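Local coordinates for AgaA (Rhizobium radiobacter, PDB 6HLX), which captures the opine agropinic acid as a periplasmic binding protein, probably for delivery to an ABC-type importer, at residues A[82-87]-A[142-147]; A[107-112]-A[117-122]; A[205-210]-A[219-224]. All coordinates share one frame; numbering follows the deposited sequence.

Interaction 1 (A[82-87]-A[142-147]). With EDO (1,2-ethanediol), chain B; EDO (1,2-ethanediol), chain Z.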
loop_
_atom_site.group_PDB
_atom_site.type_symbol
_atom_site.label_atom_id
_atom_site.label_comp_id
_atom_site.label_asym_id
_atom_site.label_seq_id
_atom_site.Cartn_x
_atom_site.Cartn_y
_atom_site.Cartn_z
ATOM N N VAL A 82 -5.438 21.689 7.128
ATOM C CA VAL A 82 -4.382 21.072 6.326
ATOM C C VAL A 82 -3.072 21.100 7.116
ATOM O O VAL A 82 -2.407 20.068 7.234
ATOM C CB VAL A 82 -4.226 21.757 4.953
ATOM C CG1 VAL A 82 -3.036 21.166 4.173
ATOM C CG2 VAL A 82 -5.525 21.658 4.149
ATOM N N LYS A 83 -2.734 22.257 7.725
ATOM C CA LYS A 83 -1.483 22.359 8.480
ATOM C C LYS A 83 -1.450 21.382 9.674
ATOM O O LYS A 83 -0.459 20.667 9.850
ATOM C CB LYS A 83 -1.255 23.807 8.946
ATOM C CG LYS A 83 0.052 24.018 9.705
ATOM C CD LYS A 83 0.420 25.497 9.809
ATOM C CE LYS A 83 1.707 25.675 10.588
ATOM N NZ LYS A 83 2.127 27.097 10.604
ATOM N N ALA A 84 -2.540 21.315 10.465
ATOM C CA ALA A 84 -2.607 20.397 11.617
ATOM C C ALA A 84 -2.480 18.927 11.169
ATOM O O ALA A 84 -1.789 18.133 11.827
ATOM C CB ALA A 84 -3.916 20.606 12.381
ATOM N N SER A 85 -3.121 18.577 10.029
ATOM C CA SER A 85 -3.103 17.214 9.491
ATOM C C SER A 85 -1.680 16.843 9.069
ATOM O O SER A 85 -1.208 15.756 9.416
ATOM C CB SER A 85 -4.084 17.076 8.337
ATOM O OG SER A 85 -5.406 17.240 8.845
ATOM N N LEU A 86 -0.991 17.762 8.357
ATOM C CA LEU A 86 0.393 17.541 7.929
ATOM C C LEU A 86 1.342 17.480 9.108
ATOM O O LEU A 86 2.222 16.621 9.132
ATOM C CB LEU A 86 0.837 18.602 6.909
ATOM C CG LEU A 86 0.110 18.569 5.553
ATOM C CD1 LEU A 86 0.550 19.735 4.670
ATOM C CD2 LEU A 86 0.308 17.227 4.822
ATOM N N GLU A 87 1.154 18.355 10.110
ATOM C CA GLU A 87 2.005 18.339 11.311
ATOM C C GLU A 87 1.942 17.012 12.065
ATOM O O GLU A 87 2.966 16.569 12.607
ATOM C CB GLU A 87 1.705 19.521 12.208
ATOM C CG GLU A 87 2.406 20.761 11.685
ATOM C CD GLU A 87 2.113 22.039 12.441
ATOM O OE1 GLU A 87 2.860 23.020 12.233
ATOM O OE2 GLU A 87 1.140 22.068 13.231
ATOM N N ALA A 142 -9.583 21.271 14.897
ATOM C CA ALA A 142 -10.346 21.290 16.165
ATOM C C ALA A 142 -10.702 19.860 16.581
ATOM O O ALA A 142 -10.764 19.562 17.781
ATOM C CB ALA A 142 -11.615 22.113 16.002
ATOM N N TRP A 143 -10.933 18.968 15.581
ATOM C CA TRP A 143 -11.252 17.565 15.866
ATOM C C TRP A 143 -10.009 16.884 16.437
ATOM O O TRP A 143 -10.137 16.146 17.413
ATOM C CB TRP A 143 -11.753 16.832 14.608
ATOM C CG TRP A 143 -12.178 15.415 14.867
ATOM C CD1 TRP A 143 -13.429 14.973 15.190
ATOM C CD2 TRP A 143 -11.337 14.259 14.832
ATOM N NE1 TRP A 143 -13.427 13.595 15.309
ATOM C CE2 TRP A 143 -12.151 13.135 15.099
ATOM C CE3 TRP A 143 -9.970 14.054 14.551
ATOM C CZ2 TRP A 143 -11.630 11.839 15.189
ATOM C CZ3 TRP A 143 -9.450 12.768 14.648
ATOM C CH2 TRP A 143 -10.281 11.676 14.956
ATOM N N LEU A 144 -8.813 17.126 15.834
ATOM C CA LEU A 144 -7.550 16.548 16.310
ATOM C C LEU A 144 -7.238 16.992 17.738
ATOM O O LEU A 144 -6.805 16.167 18.535
ATOM C CB LEU A 144 -6.368 16.948 15.411
ATOM C CG LEU A 144 -6.187 16.171 14.113
ATOM C CD1 LEU A 144 -5.110 16.820 13.238
ATOM C CD2 LEU A 144 -5.845 14.705 14.374
ATOM N N ALA A 145 -7.447 18.288 18.053
ATOM C CA ALA A 145 -7.183 18.845 19.384
ATOM C C ALA A 145 -8.039 18.158 20.448
ATOM O O ALA A 145 -7.531 17.812 21.518
ATOM C CB ALA A 145 -7.451 20.348 19.386
ATOM N N LYS A 146 -9.328 17.948 20.152
ATOM C CA LYS A 146 -10.258 17.311 21.086
ATOM C C LYS A 146 -10.019 15.799 21.229
ATOM O O LYS A 146 -10.212 15.251 22.314
ATOM C CB LYS A 146 -11.711 17.590 20.661
ATOM C CG LYS A 146 -12.753 17.169 21.683
ATOM C CD LYS A 146 -14.166 17.425 21.200
ATOM C CE LYS A 146 -15.175 16.810 22.139
ATOM N NZ LYS A 146 -16.089 15.886 21.423
ATOM N N ASN A 147 -9.625 15.126 20.145
ATOM C CA ASN A 147 -9.487 13.671 20.163
ATOM C C ASN A 147 -8.027 13.189 20.167
ATOM O O ASN A 147 -7.728 12.093 19.674
ATOM C CB ASN A 147 -10.314 13.079 19.019
ATOM C CG ASN A 147 -11.774 13.467 19.137
ATOM O OD1 ASN A 147 -12.306 14.256 18.354
ATOM N ND2 ASN A 147 -12.449 12.972 20.159
HETATM C C1 EDO B . 6.232 22.496 10.285
HETATM O O1 EDO B . 5.136 23.360 10.561
HETATM C C2 EDO B . 6.243 21.328 11.307
HETATM O O2 EDO B . 7.309 20.435 11.007
HETATM C C1 EDO Z . -6.434 10.267 16.137
HETATM O O1 EDO Z . -7.080 9.468 15.162
HETATM C C2 EDO Z . -6.554 9.581 17.515
HETATM O O2 EDO Z . -5.711 10.243 18.441
#
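Leu-144 reaches Ala-84 because its CG lies anti to its own carbonyl carbon (chi1 -80°) and CD1 then runs on extended from CA (chi2 171°), which carries this methyl to the other helix. CD1 touches the helix backbone as much as a side chain: it lies 3.8 Å from Ala-84 O and 4.1 Å from Ala-84 CB. The same methyl passes 4.2 Å from Ser-85 N, with Ser-85 OG a little farther off at 4.4 Å from CD1. No hydrogen bond crosses between 82-87 and 142-147; the nearest CA atoms, those of Ala-84 and Leu-144, are 7.8 Å apart, and on the side of 142-147 the contact is confined to the leucine methyl. Ser-85 turns its hydroxyl to other partners: OG is hydrogen-bonded to Asp-81 O, one turn back in its own helix, and to Val-139 N in the chain leading into the second helix, which ties that chain to helix 79-90 next to the leucine. Within the solute-binding protein family 5 fold, helix 79-90 packs on strands 105-110 and 115-120 of a five-stranded antiparallel sheet, where Leu-86 meets Ile-108 and Leu-118. Helix 141-146 lies against the flank of helix 79-90, far from the annotated sites. Its last turn closes with Asn-147 N bonded to Trp-143 O, and Asn-147 OD1 sits 3.2 Å above the plane of the Trp-143 ring, offset toward the rim. A 1,2-ethanediol, probably from the crystallisation liquor, gives a hydrogen bond from O2 to Asn-147 O and brings O1 to the edge of the same indole, in its plane. Another ethanediol donates from O1 to Glu-87 OE1 at 2.8 Å, on the exposed side of the first helix.

Interaction 2 (A[107-112]-A[117-122]). With EDO (1,2-ethanediol), chain C.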
loop_
_atom_site.group_PDB
_atom_site.type_symbol
_atom_site.label_atom_id
_atom_site.label_comp_id
_atom_site.label_asym_id
_atom_site.label_seq_id
_atom_site.Cartn_x
_atom_site.Cartn_y
_atom_site.Cartn_z
ATOM N N LYS A 107 8.506 23.924 6.057
ATOM C CA LYS A 107 7.697 25.084 6.435
ATOM C C LYS A 107 6.294 24.924 5.875
ATOM O O LYS A 107 6.146 24.500 4.724
ATOM C CB LYS A 107 8.360 26.365 5.885
ATOM C CG LYS A 107 7.676 27.664 6.317
ATOM C CD LYS A 107 8.585 28.876 6.131
ATOM C CE LYS A 107 8.588 29.400 4.716
ATOM N NZ LYS A 107 9.368 30.663 4.591
ATOM N N ILE A 108 5.266 25.231 6.691
ATOM C CA ILE A 108 3.875 25.194 6.251
ATOM C C ILE A 108 3.300 26.571 6.575
ATOM O O ILE A 108 3.220 26.950 7.751
ATOM C CB ILE A 108 3.026 24.075 6.914
ATOM C CG1 ILE A 108 3.654 22.672 6.710
ATOM C CG2 ILE A 108 1.573 24.127 6.359
ATOM C CD1 ILE A 108 3.110 21.545 7.683
ATOM N N GLU A 109 2.901 27.307 5.543
ATOM C CA GLU A 109 2.347 28.656 5.723
ATOM C C GLU A 109 0.870 28.644 5.378
ATOM O O GLU A 109 0.439 27.894 4.491
ATOM C CB GLU A 109 3.085 29.670 4.859
ATOM C CG GLU A 109 4.544 29.842 5.233
ATOM C CD GLU A 109 5.276 30.763 4.285
ATOM O OE1 GLU A 109 5.546 30.343 3.135
ATOM O OE2 GLU A 109 5.574 31.910 4.692
ATOM N N THR A 110 0.088 29.455 6.096
ATOM C CA THR A 110 -1.365 29.567 5.886
ATOM C C THR A 110 -1.683 31.078 5.732
ATOM O O THR A 110 -2.218 31.663 6.675
ATOM C CB THR A 110 -2.113 28.870 7.062
ATOM O OG1 THR A 110 -1.704 29.506 8.274
ATOM C CG2 THR A 110 -1.794 27.364 7.161
ATOM N N PRO A 111 -1.327 31.725 4.582
ATOM C CA PRO A 111 -1.542 33.195 4.441
ATOM C C PRO A 111 -2.992 33.643 4.537
ATOM O O PRO A 111 -3.273 34.777 4.930
ATOM C CB PRO A 111 -0.919 33.542 3.085
ATOM C CG PRO A 111 -0.863 32.259 2.342
ATOM C CD PRO A 111 -0.690 31.161 3.373
ATOM N N ASP A 112 -3.909 32.749 4.176
ATOM C CA ASP A 112 -5.343 32.951 4.347
ATOM C C ASP A 112 -6.024 31.613 4.577
ATOM O O ASP A 112 -5.380 30.560 4.459
ATOM C CB ASP A 112 -5.982 33.803 3.224
ATOM C CG ASP A 112 -5.939 33.213 1.838
ATOM O OD1 ASP A 112 -6.202 32.004 1.700
ATOM O OD2 ASP A 112 -5.699 33.977 0.879
ATOM N N LYS A 117 0.813 26.870 1.799
ATOM C CA LYS A 117 2.063 26.878 1.051
ATOM C C LYS A 117 3.072 26.002 1.775
ATOM O O LYS A 117 3.304 26.208 2.966
ATOM C CB LYS A 117 2.621 28.298 0.957
ATOM C CG LYS A 117 1.732 29.293 0.225
ATOM C CD LYS A 117 2.519 30.573 -0.105
ATOM C CE LYS A 117 2.595 31.578 1.023
ATOM N NZ LYS A 117 3.267 32.834 0.594
ATOM N N LEU A 118 3.687 25.053 1.053
ATOM C CA LEU A 118 4.739 24.195 1.598
ATOM C C LEU A 118 6.069 24.610 1.011
ATOM O O LEU A 118 6.155 24.975 -0.166
ATOM C CB LEU A 118 4.503 22.705 1.253
ATOM C CG LEU A 118 3.126 22.130 1.576
ATOM C CD1 LEU A 118 3.039 20.669 1.133
ATOM C CD2 LEU A 118 2.770 22.298 3.051
ATOM N N THR A 119 7.114 24.568 1.841
ATOM C CA THR A 119 8.484 24.769 1.404
ATOM C C THR A 119 9.202 23.510 1.866
ATOM O O THR A 119 9.055 23.109 3.029
ATOM C CB THR A 119 9.133 26.039 1.963
ATOM O OG1 THR A 119 8.337 27.170 1.600
ATOM C CG2 THR A 119 10.548 26.241 1.410
ATOM N N LEU A 120 9.949 22.879 0.958
ATOM C CA LEU A 120 10.702 21.667 1.280
ATOM C C LEU A 120 12.161 22.001 1.558
ATOM O O LEU A 120 12.694 22.963 1.003
ATOM C CB LEU A 120 10.628 20.648 0.129
ATOM C CG LEU A 120 9.250 20.285 -0.466
ATOM C CD1 LEU A 120 9.391 19.095 -1.424
ATOM C CD2 LEU A 120 8.216 19.998 0.614
ATOM N N SER A 121 12.815 21.184 2.407
ATOM C CA SER A 121 14.230 21.353 2.721
ATOM C C SER A 121 15.083 20.843 1.539
ATOM O O SER A 121 16.195 21.331 1.326
ATOM C CB SER A 121 14.574 20.640 4.031
ATOM O OG SER A 121 14.046 19.321 4.054
ATOM N N THR A 122 14.564 19.830 0.786
ATOM C CA THR A 122 15.210 19.288 -0.424
ATOM C C THR A 122 14.121 19.126 -1.504
ATOM O O THR A 122 12.979 18.835 -1.151
ATOM C CB THR A 122 15.920 17.936 -0.144
ATOM O OG1 THR A 122 14.999 17.006 0.448
ATOM C CG2 THR A 122 17.180 18.089 0.727
HETATM C C1 EDO C . 1.179 32.322 7.554
HETATM O O1 EDO C . 1.686 31.161 8.185
HETATM C C2 EDO C . 2.267 32.943 6.652
HETATM O O2 EDO C . 1.649 33.661 5.590
HETATM O O HOH W 1 9.663 29.541 1.543
HETATM O O HOH W 2 6.044 27.526 2.984
#
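Lys-107, Ile-108 and Glu-109 pair with Thr-119, Leu-118 and Lys-117 in a beta hairpin, strands 105-110 and 115-120, at the border of a five-stranded antiparallel sheet; 105-110 is an outermost strand. Backbone hydrogen bonds close two rings. In the Lys-107/Thr-119 pair, Thr-119 N reaches Lys-107 O at 3.0 Å; in the Glu-109/Lys-117 pair, Glu-109 N meets Lys-117 O at 2.8 Å. Around the non-hydrogen-bonded pair between them, Leu-118 CA points its hydrogen at Lys-107 O and Ile-108 CA at Lys-117 O. Apolar packing belongs to this middle pair: the two side chains lie alongside each other, with Leu-118 CD2 3.8 Å from Ile-108 CG1, on the face toward helix 79-90. The other face is polar. Lys-107 CG stands anti to the backbone N and the chain bends at chi3 (82°), which lays CE beside Thr-119 OG1 at 3.8 Å. Lys-117 also bends at chi3, and its CE touches both Pro-111 CG and Glu-109 OE1. Its NZ stays 4.2 Å from Glu-109 OE1, beyond a salt bridge, and its side chain is about 7 Å from the zinc ion bound by Glu-54 and His-65. Water joins some of these groups: one molecule probably donates to Glu-109 OE1 and pairs with Thr-119 OG1, while a second pairs with Thr-119 OG1 and, weakly, accepts from Lys-107 NZ. On the outer edge, Thr-110 N donates to O1 of a 1,2-ethanediol at 3.1 Å, almost in line (171°).

Interaction 3 (A[205-210]-A[219-224]). With EDO (1,2-ethanediol), chain D.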
loop_
_atom_site.group_PDB
_atom_site.type_symbol
_atom_site.label_atom_id
_atom_site.label_comp_id
_atom_site.label_asym_id
_atom_site.label_seq_id
_atom_site.Cartn_x
_atom_site.Cartn_y
_atom_site.Cartn_z
ATOM N N ALA A 205 -20.037 -15.613 0.431
ATOM C CA ALA A 205 -20.957 -14.487 0.641
ATOM C C ALA A 205 -21.330 -13.846 -0.701
ATOM O O ALA A 205 -22.484 -13.458 -0.881
ATOM C CB ALA A 205 -20.325 -13.445 1.546
ATOM N N LEU A 206 -20.361 -13.735 -1.636
ATOM C CA LEU A 206 -20.675 -13.201 -2.961
ATOM C C LEU A 206 -21.556 -14.179 -3.762
ATOM O O LEU A 206 -22.592 -13.786 -4.308
ATOM C CB LEU A 206 -19.398 -12.888 -3.761
ATOM C CG LEU A 206 -19.694 -12.158 -5.099
ATOM C CD1 LEU A 206 -20.050 -10.671 -4.869
ATOM C CD2 LEU A 206 -18.565 -12.357 -6.078
ATOM N N LYS A 207 -21.146 -15.442 -3.831
ATOM C CA LYS A 207 -21.878 -16.448 -4.614
ATOM C C LYS A 207 -23.278 -16.740 -4.089
ATOM O O LYS A 207 -24.161 -17.065 -4.877
ATOM C CB LYS A 207 -21.083 -17.740 -4.709
ATOM C CG LYS A 207 -19.810 -17.645 -5.532
ATOM C CD LYS A 207 -19.224 -19.026 -5.681
ATOM C CE LYS A 207 -17.892 -19.000 -6.360
ATOM N NZ LYS A 207 -17.054 -20.146 -5.917
ATOM N N SER A 208 -23.487 -16.647 -2.769
ATOM C CA SER A 208 -24.799 -16.939 -2.173
ATOM C C SER A 208 -25.706 -15.698 -2.171
ATOM O O SER A 208 -26.884 -15.796 -1.821
ATOM C CB SER A 208 -24.626 -17.516 -0.772
ATOM O OG SER A 208 -24.189 -16.502 0.118
ATOM N N GLY A 209 -25.152 -14.555 -2.563
ATOM C CA GLY A 209 -25.864 -13.286 -2.672
ATOM C C GLY A 209 -26.010 -12.489 -1.389
ATOM O O GLY A 209 -26.943 -11.692 -1.273
ATOM N N ASP A 210 -25.106 -12.685 -0.422
ATOM C CA ASP A 210 -25.111 -11.928 0.832
ATOM C C ASP A 210 -24.394 -10.577 0.714
ATOM O O ASP A 210 -24.670 -9.687 1.519
ATOM C CB ASP A 210 -24.466 -12.735 1.959
ATOM C CG ASP A 210 -25.242 -13.975 2.369
ATOM O OD1 ASP A 210 -26.485 -13.963 2.251
ATOM O OD2 ASP A 210 -24.608 -14.944 2.827
ATOM N N ALA A 219 -7.025 -16.734 -5.846
ATOM C CA ALA A 219 -6.666 -17.253 -7.179
ATOM C C ALA A 219 -7.436 -18.525 -7.526
ATOM O O ALA A 219 -7.835 -18.685 -8.676
ATOM C CB ALA A 219 -5.161 -17.519 -7.249
ATOM N N LYS A 220 -7.695 -19.406 -6.544
ATOM C CA LYS A 220 -8.427 -20.655 -6.843
ATOM C C LYS A 220 -9.896 -20.426 -7.269
ATOM O O LYS A 220 -10.498 -21.310 -7.896
ATOM C CB LYS A 220 -8.348 -21.646 -5.673
ATOM C CG LYS A 220 -9.111 -21.192 -4.442
ATOM C CD LYS A 220 -9.239 -22.279 -3.383
ATOM C CE LYS A 220 -10.424 -21.998 -2.487
ATOM N NZ LYS A 220 -10.372 -20.629 -1.873
ATOM N N ASP A 221 -10.472 -19.270 -6.897
ATOM C CA ASP A 221 -11.881 -18.954 -7.209
ATOM C C ASP A 221 -12.060 -17.984 -8.392
ATOM O O ASP A 221 -13.193 -17.743 -8.813
ATOM C CB ASP A 221 -12.569 -18.373 -5.956
ATOM C CG ASP A 221 -12.495 -19.283 -4.742
ATOM O OD1 ASP A 221 -13.113 -20.365 -4.774
ATOM O OD2 ASP A 221 -11.802 -18.922 -3.777
ATOM N N ALA A 222 -10.964 -17.384 -8.880
ATOM C CA ALA A 222 -11.021 -16.364 -9.923
ATOM C C ALA A 222 -11.732 -16.809 -11.205
ATOM O O ALA A 222 -12.608 -16.083 -11.674
ATOM C CB ALA A 222 -9.623 -15.829 -10.228
ATOM N N ALA A 223 -11.422 -18.015 -11.730
ATOM C CA ALA A 223 -12.051 -18.531 -12.963
ATOM C C ALA A 223 -13.557 -18.720 -12.837
ATOM O O ALA A 223 -14.297 -18.258 -13.713
ATOM C CB ALA A 223 -11.393 -19.831 -13.398
ATOM N N ASP A 224 -14.014 -19.380 -11.753
ATOM C CA ASP A 224 -15.440 -19.612 -11.467
ATOM C C ASP A 224 -16.176 -18.273 -11.383
ATOM O O ASP A 224 -17.261 -18.134 -11.938
ATOM C CB ASP A 224 -15.574 -20.389 -10.134
ATOM C CG ASP A 224 -16.977 -20.729 -9.626
ATOM O OD1 ASP A 224 -17.958 -20.551 -10.390
ATOM O OD2 ASP A 224 -17.088 -21.200 -8.475
HETATM C C1 EDO D . -4.665 -15.259 -3.642
HETATM O O1 EDO D . -4.648 -14.928 -4.987
HETATM C C2 EDO D . -5.130 -16.700 -3.449
HETATM O O2 EDO D . -4.102 -17.608 -3.697
#
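Lys-207 brings the end of its side chain, CE and NZ, against OD2 of Asp-224. NZ donates to OD2 in a salt bridge, the Lys-207 NZ to Asp-224 OD2 distance being 2.8 Å, and Lys-207 CE follows close behind, 3.2 Å from the same OD2. The ammonium comes from above the carboxylate plane, 44° out of it. The lysine reaches this far because its chain is extended beyond CG, while Asp-224 swings its own CG anti to the backbone N (chi1 179°) to meet it; the CA atoms of Lys-207 and Asp-224 are 9.9 Å apart, so side chains alone bridge the segments. Asp-221, just before the helix, adds a second negative charge, with OD1 4.1 Å from Lys-207 NZ, too far for a salt bridge but probably favourable. Its other oxygen is engaged: Lys-220 NZ meets Asp-221 OD2 at 2.9 Å in a salt bridge, on the syn side but 23° out of the carboxylate plane, and the same ammonium also reaches Asn-200 OD1. Lysines and aspartates thus form a small charged cluster at the surface, where both Lys-207 and Asp-224 also touch a crystal neighbour, so packing in the crystal may influence their pose. The chain leaves the helix in a Schellman motif: Gly-209, with positive phi, bonds through N to Leu-206 O, and Asp-210 N returns to Ala-205 O at 2.8 Å. Gly-209 O accepts from ND1 of His-490, in the C-terminal histidine run, probably a tag; His-490 binds zinc together with Asp-212 and His-488. Lys-207 leaves the last turn of helix 199-207, and Asp-224 rises from the start of helix 222-227; nearby in the same two helices, Leu-206 packs on strands 231-234 and 456-459, and Ala-222 rests on Leu-233 of strand 231-234.

In the fold
Interactions 1 and 2 belong to one layered unit: interaction 2 is nested in the chain loop closed by interaction 1, and the two share helix 79-90, from which Lys-83 NZ is probably hydrogen-bonded to Ile-108 O. Interaction 1 is partly buried and apolar, a helix pair touching through one leucine methyl. Interaction 2 is a surface contact built on backbone hydrogen bonds, apolar toward the helix and charged and hydrated on its other face. Interaction 3 lies across the chain's centre from interaction 2, their centres about 49 Å apart; also at the surface, it joins two helices beside the seven-stranded mixed sheet by a side-chain salt bridge.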